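Local coordinates for chain length determinant protein (Shigella flexneri, PDB 4E2H) that probably regulates the chain length of the lipopolysaccharide O antigen from the periplasmic side of the inner membrane, at residues S59-T64 with I107-D112. Residues are numbered along the deposited sequence; the frame is centred on the assembly and turned at random.
Sequences SALAET and IQQVDD
Leu-61 reaches from helix 43-65 to two neighbouring residues of helix 97-164, CD1 facing the amide of Gln-109 while CD2 is shared between that amide and Val-110. CD2 meets CG2 of Val-110 at 3.6 Å, a close van der Waals contact. CD1 turns to the amide end of Gln-109, where NE2 lies 3.2 Å away; the same nitrogen is 3.5 Å from CD2, so NE2 sits over the fork of the two methyls. With CG anti to the backbone N (chi1 -176°), Leu-61 projects far enough to bridge helices whose nearest CA atoms, those of Leu-61 and Val-110, are 7.9 Å apart.

The firm part of the contact is on the Val-110 side. A short, branched valine suits this buried place, for it also packs on Ala-57 and Phe-58 one turn earlier in helix 43-65, while Leu-61 touches Leu-74 of the strand 74-78. In this periplasmic domain the long helix 97-164 leaves a base built of a small antiparallel sheet and shorter helices, an architecture known from Wzz-type chain length regulators; here turns near its start, about three along, pack against helix 43-65 of that base. A second subunit approaches helix 43-65 through neighbouring residues, with its Val-235 against Ala-60.

The solvent side belongs to Gln-109, exposed and touching through its end alone, though closely. Its extended chain carries the amide across to the leucine; that polarity suits an exposed place, and no hydrogen bond joins the segments. Near this border, Thr-64 OG1 donates to the carbonyl O of Leu-61 at 3.1 Å, approaching from above the carbonyl plane.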
ATOM      1  N   SER C  59      18.582   5.825 -21.466  1.00 56.94           N
ATOM      2  CA  SER C  59      19.784   5.022 -21.642  1.00 56.99           C
ATOM      3  C   SER C  59      19.627   4.090 -22.831  1.00 58.97           C
ATOM      4  O   SER C  59      20.597   3.768 -23.507  1.00 64.45           O
ATOM      5  CB  SER C  59      20.050   4.178 -20.391  1.00 60.23           C
ATOM      6  OG  SER C  59      20.061   4.973 -19.216  1.00 64.96           O
ATOM      7  N   ALA C  60      18.409   3.619 -23.067  1.00 50.85           N
ATOM      8  CA  ALA C  60      18.183   2.728 -24.187  1.00 50.64           C
ATOM      9  C   ALA C  60      18.303   3.522 -25.482  1.00 49.33           C
ATOM     10  O   ALA C  60      18.891   3.047 -26.448  1.00 50.80           O
ATOM     11  CB  ALA C  60      16.835   2.061 -24.081  1.00 48.34           C
ATOM     12  N   LEU C  61      17.770   4.741 -25.490  1.00 35.12           N
ATOM     13  CA  LEU C  61      17.805   5.566 -26.695  1.00 36.26           C
ATOM     14  C   LEU C  61      19.251   5.865 -27.079  1.00 42.15           C
ATOM     15  O   LEU C  61      19.616   5.816 -28.260  1.00 40.31           O
ATOM     16  CB  LEU C  61      17.046   6.862 -26.478  1.00 34.61           C
ATOM     17  CG  LEU C  61      16.909   7.779 -27.689  1.00 37.14           C
ATOM     18  CD1 LEU C  61      16.467   6.990 -28.919  1.00 37.49           C
ATOM     19  CD2 LEU C  61      15.939   8.939 -27.383  1.00 33.77           C
ATOM     20  N   ALA C  62      20.079   6.146 -26.072  1.00 38.50           N
ATOM     21  CA  ALA C  62      21.487   6.448 -26.299  1.00 37.83           C
ATOM     22  C   ALA C  62      22.301   5.208 -26.683  1.00 41.55           C
ATOM     23  O   ALA C  62      23.077   5.262 -27.631  1.00 41.25           O
ATOM     24  CB  ALA C  62      22.104   7.180 -25.090  1.00 37.34           C
ATOM     25  N   GLU C  63      22.130   4.101 -25.961  1.00 46.06           N
ATOM     26  CA  GLU C  63      22.696   2.820 -26.376  1.00 46.26           C
ATOM     27  C   GLU C  63      22.555   2.636 -27.888  1.00 49.88           C
ATOM     28  O   GLU C  63      23.527   2.306 -28.570  1.00 50.24           O
ATOM     29  CB  GLU C  63      22.007   1.652 -25.641  1.00 46.79           C
ATOM     30  CG  GLU C  63      21.673   0.402 -26.509  1.00 46.21           C
ATOM     31  CD  GLU C  63      20.454  -0.439 -25.983  1.00 38.72           C
ATOM     32  OE1 GLU C  63      20.674  -1.515 -25.404  1.00 38.65           O
ATOM     33  OE2 GLU C  63      19.287  -0.049 -26.172  1.00 30.59           O
ATOM     34  N   THR C  64      21.349   2.847 -28.413  1.00 55.16           N
ATOM     35  CA  THR C  64      21.087   2.520 -29.814  1.00 57.53           C
ATOM     36  C   THR C  64      21.572   3.592 -30.778  1.00 59.99           C
ATOM     37  O   THR C  64      21.916   3.292 -31.918  1.00 62.77           O
ATOM     38  CB  THR C  64      19.587   2.205 -30.097  1.00 58.57           C
ATOM     39  OG1 THR C  64      18.817   3.412 -30.079  1.00 66.56           O
ATOM     40  CG2 THR C  64      19.028   1.229 -29.068  1.00 60.61           C
ATOM     41  N   ILE C 107      13.908  13.736 -26.154  1.00 44.69           N
ATOM     42  CA  ILE C 107      13.341  13.757 -24.815  1.00 44.25           C
ATOM     43  C   ILE C 107      11.833  13.629 -24.877  1.00 44.39           C
ATOM     44  O   ILE C 107      11.236  12.942 -24.058  1.00 44.64           O
ATOM     45  CB  ILE C 107      13.676  15.075 -24.120  1.00 45.47           C
ATOM     46  CG1 ILE C 107      15.108  15.007 -23.564  1.00 45.03           C
ATOM     47  CG2 ILE C 107      12.631  15.411 -23.052  1.00 35.40           C
ATOM     48  CD1 ILE C 107      15.644  16.337 -23.085  1.00 43.12           C
ATOM     49  N   GLN C 108      11.220  14.308 -25.842  1.00 49.72           N
ATOM     50  CA  GLN C 108       9.788  14.180 -26.055  1.00 49.17           C
ATOM     51  C   GLN C 108       9.475  12.806 -26.652  1.00 51.66           C
ATOM     52  O   GLN C 108       8.334  12.353 -26.617  1.00 51.99           O
ATOM     53  CB  GLN C 108       9.273  15.299 -26.959  1.00 48.74           C
ATOM     54  CG  GLN C 108       7.758  15.341 -27.130  1.00 49.75           C
ATOM     55  CD  GLN C 108       7.010  15.533 -25.812  1.00 59.56           C
ATOM     56  OE1 GLN C 108       7.418  16.337 -24.957  1.00 57.50           O
ATOM     57  NE2 GLN C 108       5.900  14.793 -25.642  1.00 58.49           N
ATOM     58  N   GLN C 109      10.495  12.135 -27.179  1.00 46.88           N
ATOM     59  CA  GLN C 109      10.296  10.835 -27.790  1.00 44.84           C
ATOM     60  C   GLN C 109      10.298   9.778 -26.695  1.00 53.57           C
ATOM     61  O   GLN C 109       9.581   8.769 -26.764  1.00 50.64           O
ATOM     62  CB  GLN C 109      11.390  10.545 -28.816  1.00 48.44           C
ATOM     63  CG  GLN C 109      11.443   9.092 -29.288  1.00 46.93           C
ATOM     64  CD  GLN C 109      12.601   8.839 -30.238  1.00 48.06           C
ATOM     65  OE1 GLN C 109      12.631   9.371 -31.349  1.00 50.06           O
ATOM     66  NE2 GLN C 109      13.576   8.047 -29.797  1.00 45.92           N
ATOM     67  N   VAL C 110      11.113  10.018 -25.678  1.00 61.86           N
ATOM     68  CA  VAL C 110      11.138   9.132 -24.536  1.00 55.88           C
ATOM     69  C   VAL C 110       9.974   9.461 -23.609  1.00 61.54           C
ATOM     70  O   VAL C 110       9.346   8.555 -23.060  1.00 61.40           O
ATOM     71  CB  VAL C 110      12.481   9.204 -23.793  1.00 57.97           C
ATOM     72  CG1 VAL C 110      12.415   8.424 -22.493  1.00 55.43           C
ATOM     73  CG2 VAL C 110      13.600   8.666 -24.676  1.00 55.14           C
ATOM     74  N   ASP C 111       9.658  10.746 -23.454  1.00 56.23           N
ATOM     75  CA  ASP C 111       8.534  11.125 -22.607  1.00 54.61           C
ATOM     76  C   ASP C 111       7.228  10.575 -23.154  1.00 59.78           C
ATOM     77  O   ASP C 111       6.226  10.517 -22.448  1.00 61.03           O
ATOM     78  CB  ASP C 111       8.434  12.632 -22.447  1.00 56.21           C
ATOM     79  CG  ASP C 111       7.184  13.059 -21.682  1.00 62.57           C
ATOM     80  OD1 ASP C 111       6.805  12.364 -20.712  1.00 63.57           O
ATOM     81  OD2 ASP C 111       6.571  14.092 -22.054  1.00 64.54           O
ATOM     82  N   ASP C 112       7.223  10.176 -24.418  1.00 59.15           N
ATOM     83  CA  ASP C 112       6.037   9.545 -24.978  1.00 56.59           C
ATOM     84  C   ASP C 112       6.096   8.043 -24.780  1.00 57.32           C
ATOM     85  O   ASP C 112       5.087   7.416 -24.479  1.00 57.20           O
ATOM     86  CB  ASP C 112       5.888   9.890 -26.455  1.00 55.49           C
ATOM     87  CG  ASP C 112       5.270  11.252 -26.665  1.00 63.85           C
ATOM     88  OD1 ASP C 112       4.996  11.947 -25.656  1.00 67.12           O
ATOM     89  OD2 ASP C 112       5.069  11.636 -27.839  1.00 67.14           O
TER